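Local structure of dITP/XTP pyrophosphatase (Coxiella burnetii, 3TQU) at residues A[22-27]-A[195-200]; A[123-128]-A[187-192]. The protein probably hydrolyses non-canonical purine nucleoside triphosphates such as XTP, dITP and ITP to their monophosphates and diphosphate, clearing them from the nucleotide pool. All blocks are in the same frame, centred on the assembly; numbering follows the deposited sequence. Where two conformers were deposited one is given.

How the contacts relate
From the N terminus the chain runs through strand 5-9 and helix 14-23 into the turn of contact 1, whose partner is the C-terminal end of helix 185-199. Contact 1 thus closes a loop that takes in most of the chain. Contact 2 lies wholly within that loop: it opens at strand 118-128 and closes earlier on the same helix, at 187-192. The two nest without crossing, their centres about 12 Å apart. Helix 185-199 is the shared element, held against the central mixed sheet by contact 2 and against the end of helix 14-23 by contact 1. Leu23 packing on Leu190 and Leu197 on Leu127 join the two contacts directly.

Contact 1. Residues A[22-27]-A[195-200]; sequences ELLRDL and TVLTEA
The methyl CD1 of Leu24 meets CD1 of Leu197 at 3.5 Å, the one close touch between these two side chains, which cross at about a right angle. Leu27 leaves its backbone toward helix 185-199: its CG lies anti to the carbonyl carbon (chi1 -65°), which carries CD1 to within 3.9 Å of Leu197 CB, while Leu27 CD2 rests 3.9 Å from Thr198 CA.

The meeting with Thr198 is of mixed character. Leu27 CD1 lies 3.7 Å from Thr198 OG1, a van der Waals approach; the hydroxyl's hydrogen-bond partner is the carbonyl of Ser194, one turn back in its own helix.

Polar bonds shape segment 22-27 from within. A type I turn from Leu24 to Leu27, closed by Leu27 N to Leu24 O at 3.0 Å, follows the end of helix 14-23; from it Leu27 faces helix 185-199, while Leu24 reaches Leu197 through CD1 alone. Arg25 NH1 bonds Glu22 O at 3.1 Å, an internal tie with the oxygen near the guanidinium plane.

With Phe31 beside Leu24 and Ile29 beside Leu197, the chemistry implies an apolar junction between two helix ends and strand 29-33, held by van der Waals packing, with no directional bond between the two segments.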
loop_
_atom_site.group_PDB
_atom_site.type_symbol
_atom_site.label_atom_id
_atom_site.label_comp_id
_atom_site.label_asym_id
_atom_site.label_seq_id
_atom_site.Cartn_x
_atom_site.Cartn_y
_atom_site.Cartn_z
ATOM N N GLU A 22 -21.204 -1.359 -11.083
ATOM C CA GLU A 22 -21.115 -2.312 -12.183
ATOM C C GLU A 22 -20.171 -3.459 -11.824
ATOM O O GLU A 22 -20.452 -4.625 -12.096
ATOM C CB GLU A 22 -20.623 -1.606 -13.448
ATOM C CG GLU A 22 -20.286 -2.541 -14.599
ATOM C CD GLU A 22 -21.518 -3.143 -15.239
ATOM O OE1 GLU A 22 -22.596 -2.514 -15.161
ATOM O OE2 GLU A 22 -21.411 -4.245 -15.818
ATOM N N LEU A 23 -19.052 -3.111 -11.200
ATOM C CA LEU A 23 -18.027 -4.083 -10.835
ATOM C C LEU A 23 -18.529 -5.125 -9.843
ATOM O O LEU A 23 -18.221 -6.310 -9.972
ATOM C CB LEU A 23 -16.814 -3.366 -10.238
ATOM C CG LEU A 23 -15.685 -4.282 -9.763
ATOM C CD1 LEU A 23 -14.912 -4.812 -10.954
ATOM C CD2 LEU A 23 -14.763 -3.538 -8.814
ATOM N N LEU A 24 -19.295 -4.678 -8.850
ATOM C CA LEU A 24 -19.719 -5.551 -7.758
ATOM C C LEU A 24 -21.208 -5.877 -7.796
ATOM O O LEU A 24 -21.815 -6.164 -6.764
ATOM C CB LEU A 24 -19.365 -4.919 -6.413
ATOM C CG LEU A 24 -17.893 -4.539 -6.251
ATOM C CD1 LEU A 24 -17.635 -4.018 -4.851
ATOM C CD2 LEU A 24 -17.002 -5.736 -6.554
ATOM N N ARG A 25 -21.785 -5.860 -8.994
ATOM C CA ARG A 25 -23.225 -6.027 -9.161
ATOM C C ARG A 25 -23.758 -7.352 -8.614
ATOM O O ARG A 25 -24.935 -7.455 -8.263
ATOM C CB ARG A 25 -23.613 -5.873 -10.635
ATOM C CG ARG A 25 -23.053 -6.952 -11.547
ATOM C CD ARG A 25 -23.348 -6.636 -13.005
ATOM N NE ARG A 25 -22.949 -7.719 -13.901
ATOM C CZ ARG A 25 -21.749 -7.824 -14.464
ATOM N NH1 ARG A 25 -20.817 -6.911 -14.225
ATOM N NH2 ARG A 25 -21.480 -8.846 -15.266
ATOM N N ASP A 26 -22.897 -8.358 -8.535
ATOM C CA ASP A 26 -23.330 -9.684 -8.097
ATOM C C ASP A 26 -23.023 -9.962 -6.628
ATOM O O ASP A 26 -23.305 -11.050 -6.122
ATOM C CB ASP A 26 -22.723 -10.769 -8.990
ATOM C CG ASP A 26 -23.336 -10.788 -10.379
ATOM O OD1 ASP A 26 -24.476 -10.300 -10.534
ATOM O OD2 ASP A 26 -22.683 -11.295 -11.315
ATOM N N LEU A 27 -22.455 -8.973 -5.946
ATOM C CA LEU A 27 -22.139 -9.093 -4.525
ATOM C C LEU A 27 -23.135 -8.302 -3.681
ATOM O O LEU A 27 -23.690 -7.305 -4.137
ATOM C CB LEU A 27 -20.719 -8.591 -4.250
ATOM C CG LEU A 27 -19.564 -9.377 -4.871
ATOM C CD1 LEU A 27 -18.237 -8.668 -4.628
ATOM C CD2 LEU A 27 -19.526 -10.797 -4.327
ATOM N N THR A 195 -11.721 -9.298 -6.816
ATOM C CA THR A 195 -11.224 -10.620 -6.464
ATOM C C THR A 195 -11.248 -10.824 -4.952
ATOM O O THR A 195 -11.682 -11.868 -4.462
ATOM C CB THR A 195 -9.799 -10.848 -7.001
ATOM O OG1 THR A 195 -9.825 -10.866 -8.435
ATOM C CG2 THR A 195 -9.246 -12.173 -6.498
ATOM N N VAL A 196 -10.788 -9.819 -4.212
ATOM C CA VAL A 196 -10.743 -9.914 -2.758
ATOM C C VAL A 196 -12.144 -9.921 -2.156
ATOM O O VAL A 196 -12.452 -10.738 -1.291
ATOM C CB VAL A 196 -9.913 -8.773 -2.140
ATOM C CG1 VAL A 196 -9.984 -8.827 -0.619
ATOM C CG2 VAL A 196 -8.469 -8.851 -2.617
ATOM N N LEU A 197 -12.996 -9.015 -2.623
ATOM C CA LEU A 197 -14.347 -8.903 -2.089
ATOM C C LEU A 197 -15.193 -10.128 -2.424
ATOM O O LEU A 197 -15.948 -10.619 -1.588
ATOM C CB LEU A 197 -15.021 -7.628 -2.596
ATOM C CG LEU A 197 -14.455 -6.332 -2.016
ATOM C CD1 LEU A 197 -15.163 -5.117 -2.593
ATOM C CD2 LEU A 197 -14.559 -6.349 -0.495
ATOM N N THR A 198 -15.062 -10.613 -3.652
ATOM C CA THR A 198 -15.779 -11.803 -4.090
ATOM C C THR A 198 -15.372 -13.018 -3.264
ATOM O O THR A 198 -16.217 -13.812 -2.850
ATOM C CB THR A 198 -15.507 -12.100 -5.575
ATOM O OG1 THR A 198 -15.955 -10.996 -6.371
ATOM C CG2 THR A 198 -16.231 -13.371 -6.010
ATOM N N GLU A 199 -14.069 -13.152 -3.031
ATOM C CA GLU A 199 -13.535 -14.261 -2.248
ATOM C C GLU A 199 -14.047 -14.187 -0.811
ATOM O O GLU A 199 -14.377 -15.207 -0.206
ATOM C CB GLU A 199 -12.003 -14.250 -2.282
ATOM C CG GLU A 199 -11.353 -15.572 -1.906
ATOM C CD GLU A 199 -11.224 -15.766 -0.404
ATOM O OE1 GLU A 199 -11.504 -14.812 0.350
ATOM O OE2 GLU A 199 -10.837 -16.876 0.022
ATOM N N ALA A 200 -14.114 -12.971 -0.276
ATOM C CA ALA A 200 -14.697 -12.738 1.039
ATOM C C ALA A 200 -16.212 -12.917 0.980
ATOM O O ALA A 200 -16.739 -13.967 1.341
ATOM C CB ALA A 200 -14.345 -11.340 1.535
#

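Contact 2. Residues A[123-128]-A[187-192]; sequences CVIALM and GQALEQ
Cys123 holds SG anti to its own nitrogen (chi1 175°), while Ile125 places CG1 anti to its carbonyl carbon (chi1 -64°) and extends onward to CD1; these settings direct the sulfur and the isoleucine tip to the methyl of Ala189. Ala189 CB is the hub of the contact. Ala189 CB lies 3.7 Å from Cys123 SG. Ile125 CD1 also comes within 3.7 Å of Ala189 CB. The carbonyl oxygen Cys123 O approaches Ala189 CB at 3.7 Å as well, and the methyl rests over the strand, against Cys123 SG, Cys123 O and Ile125 CD1. Beside it, Leu190 reaches across with one branch: its CD2 meets Ile125 CD1 at 3.8 Å, the two side chains crossing at about a right angle. All four touching residues are buried, and the packing is apolar apart from that backbone oxygen.

The axes of the short segments come within 8.0 Å at 29°, with the helix running roughly along the strand in the same direction. The site is probably near the substrate pocket, since His185 and Ser73, predicted to bind substrate, lie close to Cys123, and Val124 pairs through the backbone with Asp72, a ligand of the bound calcium ion.

Strand 118-128 is bonded on one side to strand 68-77 and on the other to strand 137-147, where Gln192 NE2 bonds His140 O. Helix 185-199 packs on one face of this sheet, with Leu190 also touching Glu19 and Met20 of helix 14-23, while Val124 and Ala126 meet helix 49-64 on the other.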
loop_
_atom_site.group_PDB
_atom_site.type_symbol
_atom_site.label_atom_id
_atom_site.label_comp_id
_atom_site.label_asym_id
_atom_site.label_seq_id
_atom_site.Cartn_x
_atom_site.Cartn_y
_atom_site.Cartn_z
ATOM N N CYS A 123 -3.394 3.672 -10.189
ATOM C CA CYS A 123 -4.580 3.795 -9.355
ATOM C C CYS A 123 -4.390 2.979 -8.087
ATOM O O CYS A 123 -4.191 1.764 -8.145
ATOM C CB CYS A 123 -5.828 3.311 -10.089
ATOM S SG CYS A 123 -7.306 3.301 -9.042
ATOM N N VAL A 124 -4.447 3.649 -6.943
ATOM C CA VAL A 124 -4.304 2.964 -5.668
ATOM C C VAL A 124 -5.594 3.108 -4.884
ATOM O O VAL A 124 -6.037 4.221 -4.599
ATOM C CB VAL A 124 -3.136 3.527 -4.837
ATOM C CG1 VAL A 124 -3.003 2.761 -3.513
ATOM C CG2 VAL A 124 -1.838 3.460 -5.628
ATOM N N ILE A 125 -6.194 1.971 -4.555
ATOM C CA ILE A 125 -7.425 1.926 -3.785
ATOM C C ILE A 125 -7.105 1.473 -2.371
ATOM O O ILE A 125 -6.342 0.524 -2.170
ATOM C CB ILE A 125 -8.433 0.942 -4.423
ATOM C CG1 ILE A 125 -8.842 1.438 -5.809
ATOM C CG2 ILE A 125 -9.658 0.756 -3.531
ATOM C CD1 ILE A 125 -9.751 0.487 -6.567
ATOM N N ALA A 126 -7.669 2.166 -1.391
ATOM C CA ALA A 126 -7.537 1.751 -0.003
ATOM C C ALA A 126 -8.915 1.498 0.584
ATOM O O ALA A 126 -9.813 2.329 0.459
ATOM C CB ALA A 126 -6.791 2.804 0.809
ATOM N N LEU A 127 -9.080 0.336 1.205
ATOM C CA LEU A 127 -10.316 0.002 1.904
ATOM C C LEU A 127 -10.030 -0.182 3.389
ATOM O O LEU A 127 -9.257 -1.061 3.775
ATOM C CB LEU A 127 -10.923 -1.278 1.324
ATOM C CG LEU A 127 -12.162 -1.821 2.033
ATOM C CD1 LEU A 127 -13.225 -0.740 2.142
ATOM C CD2 LEU A 127 -12.705 -3.055 1.318
HETATM N N MSE A 128 -10.642 0.664 4.217
HETATM C CA MSE A 128 -10.453 0.611 5.665
HETATM C C MSE A 128 -11.682 0.027 6.354
HETATM O O MSE A 128 -12.805 0.409 6.039
HETATM C CB MSE A 128 -10.205 2.018 6.212
HETATM C CG MSE A 128 -9.000 2.725 5.623
HETATM SE SE MSE A 128 -7.416 2.494 6.724
HETATM C CE MSE A 128 -7.930 3.615 8.238
ATOM N N GLY A 187 -9.186 -0.012 -14.043
ATOM C CA GLY A 187 -9.724 -1.332 -14.317
ATOM C C GLY A 187 -8.977 -2.418 -13.562
ATOM O O GLY A 187 -9.588 -3.318 -12.986
ATOM N N GLN A 188 -7.649 -2.334 -13.562
ATOM C CA GLN A 188 -6.820 -3.335 -12.894
ATOM C C GLN A 188 -6.974 -3.274 -11.373
ATOM O O GLN A 188 -7.102 -4.305 -10.712
ATOM C CB GLN A 188 -5.350 -3.181 -13.302
ATOM C CG GLN A 188 -5.089 -3.497 -14.769
ATOM C CD GLN A 188 -3.665 -3.201 -15.202
ATOM O OE1 GLN A 188 -2.726 -3.895 -14.813
ATOM N NE2 GLN A 188 -3.498 -2.168 -16.019
ATOM N N ALA A 189 -6.967 -2.068 -10.820
ATOM C CA ALA A 189 -7.187 -1.905 -9.390
ATOM C C ALA A 189 -8.546 -2.484 -9.003
ATOM O O ALA A 189 -8.663 -3.232 -8.029
ATOM C CB ALA A 189 -7.096 -0.437 -9.001
ATOM N N LEU A 190 -9.571 -2.151 -9.783
ATOM C CA LEU A 190 -10.927 -2.602 -9.492
ATOM C C LEU A 190 -11.060 -4.123 -9.556
ATOM O O LEU A 190 -11.783 -4.721 -8.756
ATOM C CB LEU A 190 -11.937 -1.933 -10.429
ATOM C CG LEU A 190 -12.191 -0.445 -10.186
ATOM C CD1 LEU A 190 -13.138 0.130 -11.229
ATOM C CD2 LEU A 190 -12.748 -0.232 -8.791
ATOM N N GLU A 191 -10.368 -4.750 -10.500
ATOM C CA GLU A 191 -10.422 -6.203 -10.612
ATOM C C GLU A 191 -9.722 -6.872 -9.427
ATOM O O GLU A 191 -10.167 -7.912 -8.948
ATOM C CB GLU A 191 -9.857 -6.691 -11.952
ATOM C CG GLU A 191 -8.404 -6.341 -12.210
ATOM C CD GLU A 191 -7.438 -7.417 -11.741
ATOM O OE1 GLU A 191 -6.215 -7.215 -11.886
ATOM O OE2 GLU A 191 -7.898 -8.463 -11.234
ATOM N N GLN A 192 -8.639 -6.261 -8.949
ATOM C CA GLN A 192 -7.950 -6.738 -7.751
ATOM C C GLN A 192 -8.887 -6.653 -6.551
ATOM O O GLN A 192 -8.975 -7.584 -5.748
ATOM C CB GLN A 192 -6.697 -5.903 -7.477
ATOM C CG GLN A 192 -5.637 -5.955 -8.571
ATOM C CD GLN A 192 -4.481 -5.008 -8.296
ATOM O OE1 GLN A 192 -4.249 -4.614 -7.154
ATOM N NE2 GLN A 192 -3.757 -4.633 -9.344
#